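Local coordinates for protein cytochrome c55X (Pseudomonas aeruginosa PAO1, PDB 6TP9) that carries one covalently bound heme c for electron transfer in the periplasm and is associated with the biosynthesis of heme d1, at the interface of chains A and B. Coordinates in Å, arbitrary orientation; residue numbers count along the deposited sequence, not the author numbering. Chains: chain A/B, Cytochrome c55X.

Contact 1: the interface of chains A and B. Residues chain A 32, 80-81, 84, 90; chain B 16, 19-20, 24.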
# COMPACT_ATOMS: atom_id res chain seq x y z
N LEU A 32 4.45 3.45 1.71
CA LEU A 32 4.88 3.02 3.04
C LEU A 32 5.26 4.27 3.83
O LEU A 32 6.39 4.76 3.78
CB LEU A 32 6.04 2.04 2.96
CG LEU A 32 5.63 0.57 2.83
CD1 LEU A 32 5.06 0.29 1.45
CD2 LEU A 32 6.80 -0.34 3.14
N TRP A 80 15.14 -4.52 -6.07
CA TRP A 80 13.76 -4.44 -6.55
C TRP A 80 12.88 -3.70 -5.55
O TRP A 80 12.19 -2.74 -5.90
CB TRP A 80 13.23 -5.85 -6.81
CG TRP A 80 11.89 -5.91 -7.48
CD1 TRP A 80 11.65 -5.88 -8.82
CD2 TRP A 80 10.61 -6.03 -6.84
NE1 TRP A 80 10.29 -5.97 -9.06
CE2 TRP A 80 9.64 -6.06 -7.86
CE3 TRP A 80 10.19 -6.11 -5.51
CZ2 TRP A 80 8.28 -6.17 -7.59
CZ3 TRP A 80 8.84 -6.22 -5.24
CH2 TRP A 80 7.90 -6.25 -6.28
N LEU A 81 12.90 -4.14 -4.29
CA LEU A 81 12.10 -3.48 -3.26
C LEU A 81 12.36 -1.98 -3.25
O LEU A 81 11.43 -1.17 -3.20
CB LEU A 81 12.42 -4.08 -1.89
CG LEU A 81 11.92 -5.50 -1.60
CD1 LEU A 81 12.41 -5.97 -0.24
CD2 LEU A 81 10.41 -5.55 -1.68
N ARG A 84 10.70 -0.12 -6.01
CA ARG A 84 9.28 0.07 -5.76
C ARG A 84 9.04 1.25 -4.82
O ARG A 84 8.11 2.03 -5.02
CB ARG A 84 8.67 -1.20 -5.17
CG ARG A 84 8.93 -2.46 -5.98
CD ARG A 84 8.16 -2.47 -7.29
NE ARG A 84 8.71 -1.54 -8.27
CZ ARG A 84 9.87 -1.70 -8.90
NH1 ARG A 84 10.28 -0.79 -9.78
NH2 ARG A 84 10.62 -2.76 -8.65
N ILE A 90 4.28 0.34 -5.05
CA ILE A 90 4.01 -0.73 -4.09
C ILE A 90 2.82 -1.56 -4.54
O ILE A 90 2.82 -2.79 -4.42
CB ILE A 90 3.81 -0.14 -2.69
CG1 ILE A 90 5.14 0.42 -2.18
CG2 ILE A 90 3.30 -1.19 -1.72
CD1 ILE A 90 5.08 1.86 -1.79
N LEU B 16 7.64 -10.63 -2.83
CA LEU B 16 8.26 -9.42 -2.32
C LEU B 16 7.23 -8.32 -2.04
O LEU B 16 7.40 -7.55 -1.09
CB LEU B 16 9.31 -8.91 -3.30
CG LEU B 16 10.55 -9.80 -3.45
CD1 LEU B 16 11.49 -9.27 -4.52
CD2 LEU B 16 11.29 -9.93 -2.12
N LEU B 19 5.83 -9.18 1.40
CA LEU B 19 6.75 -8.73 2.43
C LEU B 19 6.65 -7.23 2.63
O LEU B 19 6.63 -6.74 3.77
CB LEU B 19 8.18 -9.12 2.06
CG LEU B 19 9.25 -8.75 3.09
CD1 LEU B 19 9.10 -9.60 4.34
CD2 LEU B 19 10.64 -8.89 2.50
N LEU B 20 6.58 -6.48 1.53
CA LEU B 20 6.45 -5.03 1.61
C LEU B 20 5.23 -4.63 2.42
O LEU B 20 5.29 -3.70 3.23
CB LEU B 20 6.36 -4.46 0.19
CG LEU B 20 7.18 -3.23 -0.18
CD1 LEU B 20 8.64 -3.43 0.17
CD2 LEU B 20 7.00 -2.99 -1.67
N CYS B 24 7.47 -4.84 6.11
CA CYS B 24 7.93 -3.46 5.99
C CYS B 24 6.84 -2.48 6.39
O CYS B 24 7.11 -1.45 7.02
CB CYS B 24 8.40 -3.17 4.57
SG CYS B 24 9.46 -4.46 3.86
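A:Leu81 turns its CG anti to its own carbonyl carbon (chi1 -71°), while the chi1 of B:Leu20, at -135°, lies away from the staggered positions and suggests some strain. The two side chains slide past each other in opposite directions, and their methyls meet tightly, A:Leu81 CD2 lying 3.3 Å from B:Leu20 CD1. The other methyl of B:Leu20, CD2, takes a separate partner: it lies 3.9 Å from CG1 of A:Ile90, whose side chain crosses it at about a right angle. B:Leu20 buries the largest area in the patch, 61 Å², as expected for a residue wedged between two partners. One helical turn earlier, B:Leu16 meets the benzene half of the A:Trp80 indole, its CB 3.3 Å from CZ3 at the rim and its CD1 3.6 Å from CE3. The opposite face of this indole takes the guanidinium NH2 of A:Arg84, offset toward the rim, so the ring is held from both sides. At the far end A:Leu32 CD2 rests 3.6 Å from CB of B:Cys24, the first cysteine of the heme-binding CXXCH motif. No nitrogen or oxygen lies within bonding reach across the chains, so the patch is apolar packing. It packs helix 10-28 of chain B on helix 75-86 of chain A, the terminal-helix pairing typical of c-type cytochromes; in a domain-swapped dimer such packing between chains would hold the exchanged, heme-bearing helix in place.

Contact 2: the interface of chains A and B. Residues chain A 76-77, 80; chain B 8, 16.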
# COMPACT_ATOMS: atom_id res chain seq x y z
N ASP A 76 19.44 -8.69 -5.54
CA ASP A 76 18.43 -8.30 -6.52
C ASP A 76 17.09 -8.04 -5.85
O ASP A 76 16.42 -7.05 -6.16
CB ASP A 76 18.30 -9.38 -7.59
CG ASP A 76 19.58 -9.58 -8.38
OD1 ASP A 76 20.22 -8.57 -8.73
OD2 ASP A 76 19.94 -10.74 -8.64
N ASP A 77 16.68 -8.92 -4.94
CA ASP A 77 15.44 -8.72 -4.20
C ASP A 77 15.42 -7.34 -3.54
O ASP A 77 14.44 -6.59 -3.67
CB ASP A 77 15.28 -9.82 -3.15
CG ASP A 77 15.18 -11.20 -3.76
OD1 ASP A 77 15.11 -11.29 -5.01
OD2 ASP A 77 15.19 -12.19 -3.00
N TRP A 80 15.14 -4.52 -6.07
CA TRP A 80 13.76 -4.44 -6.55
C TRP A 80 12.88 -3.70 -5.55
O TRP A 80 12.19 -2.74 -5.90
CB TRP A 80 13.23 -5.85 -6.81
CG TRP A 80 11.89 -5.91 -7.48
CD1 TRP A 80 11.65 -5.88 -8.82
CD2 TRP A 80 10.61 -6.03 -6.84
NE1 TRP A 80 10.29 -5.97 -9.06
CE2 TRP A 80 9.64 -6.06 -7.86
CE3 TRP A 80 10.19 -6.11 -5.51
CZ2 TRP A 80 8.28 -6.17 -7.59
CZ3 TRP A 80 8.84 -6.22 -5.24
CH2 TRP A 80 7.90 -6.25 -6.28
N PRO B 8 14.33 -10.69 -10.41
CA PRO B 8 13.34 -11.61 -9.83
C PRO B 8 12.15 -11.87 -10.75
O PRO B 8 11.68 -10.95 -11.42
CB PRO B 8 12.90 -10.89 -8.56
CG PRO B 8 13.14 -9.45 -8.84
CD PRO B 8 14.38 -9.41 -9.69
N LEU B 16 7.64 -10.63 -2.83
CA LEU B 16 8.26 -9.42 -2.32
C LEU B 16 7.23 -8.32 -2.04
O LEU B 16 7.40 -7.55 -1.09
CB LEU B 16 9.31 -8.91 -3.30
CG LEU B 16 10.55 -9.80 -3.45
CD1 LEU B 16 11.49 -9.27 -4.52
CD2 LEU B 16 11.29 -9.93 -2.12
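B:Pro8, A:Trp80 and B:Leu16 bury the most surface here, 55, 29 and 25 Å² respectively. B:Pro8, the first modelled residue of its chain, stands its ring on end against the pyrrole side of the indole, presenting the CG-CD edge rather than a flat side. Its CG comes 3.9 Å from A:Trp80 CD1, and lies nearly as close to the ring's CG, off the plane and just outside the CG-CD1 edge, not over the ring. B:Leu16, already packed on the benzene half, approaches the same indole face, so chain B covers that face at two places. A:Trp80 has CG anti to the backbone N (chi1 -172°) and its ring turned across the CA-CB bond (chi2 86°), which turns this face toward chain B. B:Leu16 also reaches beyond the tryptophan: its CD1 lies 4.0 Å from CA of A:Asp77, and its CD2 is 4.1 Å from that residue's CB, the two side chains crossing at about a right angle. A:Asp77 thus offers its aliphatic part to the leucine. A:Asp76 is a looser neighbour, its CB 4.5 Å from B:Pro8 CD. Neither carboxylate has a polar partner across this patch, where no nitrogen or oxygen of one chain is within bonding distance of the other. The contact lays the N-terminal segment of chain B along the start of helix 75-86 of chain A, extending the inter-chain helix packing and probably helping to settle the chain terminus.

Contact 3: the interface of chains A and B. Residues chain A 21-22, 30, 32, 90; chain B 21, 30, 32, 90, 92.
A:Leu30 of one chain pairs with B:Leu32 of the other in a short antiparallel beta bridge, formed just after the CXXCH-bearing helix of this c-type cytochrome. The side chains of the bridged residues also touch, A:Leu30 CD1 lying 3.8 Å from B:Leu32 CD2.

Apolar packing makes up most of the rest. B:Leu21, with 63 Å² buried, divides its two methyls: CD2 sits 3.7 Å from A:Leu30 CD2 and equally near CG2 of A:Ile90, while CD1 turns to the opposite helix, 4.0 Å from CB of A:Leu21. A:Leu32 and B:Leu30 lie side by side and point the same way, with CD1 of the former 3.7 Å from CD2 of the latter. The two-fold is only approximate in the side chains: A:Leu30 sets CG anti to its backbone N (chi1 -176°), whereas B:Leu30 sets it anti to the carbonyl carbon (chi1 -68°). B:Ile90 has CG1 between the backbone N and carbonyl carbon (chi1 59°), its CD1 reaching 4.0 Å from A:Leu30 CD1. B:Pro92, at the C-terminus, crosses A:Leu21 at about a right angle, but it is poorly ordered and its contribution is doubtful.

Among the residues here no nitrogen or oxygen is within bonding reach of the other chain; polar atoms approach carbon. The backbone O of B:Ile90 faces A:Leu21, 3.6 Å from its CD2. A:Gln22 lays its extended chain obliquely over B:Leu21, the amide NE2 being 3.9 Å from CD1.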
# COMPACT_ATOMS: atom_id res chain seq x y z
N LEU A 21 -5.06 -3.06 -1.32
CA LEU A 21 -3.65 -2.71 -1.28
C LEU A 21 -2.99 -2.84 -2.65
O LEU A 21 -2.13 -2.02 -2.99
CB LEU A 21 -2.94 -3.59 -0.25
CG LEU A 21 -3.46 -3.35 1.17
CD1 LEU A 21 -2.88 -4.35 2.16
CD2 LEU A 21 -3.15 -1.93 1.61
N GLN A 22 -3.37 -3.83 -3.45
CA GLN A 22 -2.66 -4.10 -4.69
C GLN A 22 -3.40 -3.65 -5.94
O GLN A 22 -2.75 -3.36 -6.95
CB GLN A 22 -2.34 -5.60 -4.80
CG GLN A 22 -1.23 -6.03 -3.84
CD GLN A 22 -0.58 -7.34 -4.23
OE1 GLN A 22 -0.64 -7.77 -5.38
NE2 GLN A 22 0.06 -7.99 -3.25
N LEU A 30 -0.76 3.91 -3.01
CA LEU A 30 -0.29 3.25 -1.80
C LEU A 30 1.18 3.57 -1.57
O LEU A 30 2.00 3.53 -2.50
CB LEU A 30 -0.50 1.74 -1.89
CG LEU A 30 -0.13 0.95 -0.63
CD1 LEU A 30 -1.04 1.29 0.54
CD2 LEU A 30 -0.17 -0.54 -0.92
N LEU A 32 4.45 3.45 1.71
CA LEU A 32 4.88 3.02 3.04
C LEU A 32 5.26 4.27 3.83
O LEU A 32 6.39 4.76 3.78
CB LEU A 32 6.04 2.04 2.96
CG LEU A 32 5.63 0.57 2.83
CD1 LEU A 32 5.06 0.29 1.45
CD2 LEU A 32 6.80 -0.34 3.14
N ILE A 90 4.28 0.34 -5.05
CA ILE A 90 4.01 -0.73 -4.09
C ILE A 90 2.82 -1.56 -4.54
O ILE A 90 2.82 -2.79 -4.42
CB ILE A 90 3.81 -0.14 -2.69
CG1 ILE A 90 5.14 0.42 -2.18
CG2 ILE A 90 3.30 -1.19 -1.72
CD1 ILE A 90 5.08 1.86 -1.79
N LEU B 21 4.11 -5.32 2.22
CA LEU B 21 2.85 -4.91 2.83
C LEU B 21 2.75 -5.37 4.28
O LEU B 21 2.24 -4.62 5.12
CB LEU B 21 1.68 -5.47 2.02
CG LEU B 21 1.61 -5.02 0.56
CD1 LEU B 21 0.47 -5.73 -0.14
CD2 LEU B 21 1.44 -3.51 0.47
N LEU B 30 1.34 2.03 6.27
CA LEU B 30 0.74 2.00 4.94
C LEU B 30 -0.31 3.10 4.85
O LEU B 30 -1.16 3.22 5.73
CB LEU B 30 0.09 0.64 4.65
CG LEU B 30 1.00 -0.57 4.48
CD1 LEU B 30 0.16 -1.82 4.28
CD2 LEU B 30 1.96 -0.38 3.32
N LEU B 32 -2.75 5.40 1.74
CA LEU B 32 -3.18 5.66 0.36
C LEU B 32 -3.12 7.16 0.14
O LEU B 32 -4.11 7.88 0.28
CB LEU B 32 -4.58 5.09 0.14
CG LEU B 32 -4.65 3.57 0.25
CD1 LEU B 32 -6.06 3.11 0.51
CD2 LEU B 32 -4.10 2.95 -1.03
N ILE B 90 -5.77 -0.03 7.13
CA ILE B 90 -5.69 -0.75 5.87
C ILE B 90 -4.62 -1.82 5.86
O ILE B 90 -4.48 -2.54 4.87
CB ILE B 90 -5.46 0.21 4.68
CG1 ILE B 90 -4.16 0.99 4.87
CG2 ILE B 90 -6.63 1.15 4.51
CD1 ILE B 90 -3.61 1.54 3.57
N PRO B 92 -2.76 -5.21 5.99
CA PRO B 92 -3.32 -6.56 5.80
C PRO B 92 -3.30 -7.36 7.10
O PRO B 92 -4.13 -8.24 7.32
CB PRO B 92 -2.42 -7.18 4.74
CG PRO B 92 -1.12 -6.46 4.88
CD PRO B 92 -1.46 -5.06 5.30
OXT PRO B 92 -2.44 -7.14 7.96

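Contacts 1 and 2 are adjoining parts of one helix-on-helix packing, their C-alpha centres about 9 Å apart, and share A:Trp80 and B:Leu16. Contact 3 lies about 10 Å from contact 1, through the shared A:Leu32 and A:Ile90, and about 18 Å from contact 2. Helix 10-28 of chain B runs through all three, touching helix 75-86 of chain A in the first two and the segments near the approximate two-fold in the third. This layout fits a domain-swapped dimer: contacts 1 and 2 would reproduce packing within a monomer, whereas contact 3 probably arises from the exchange.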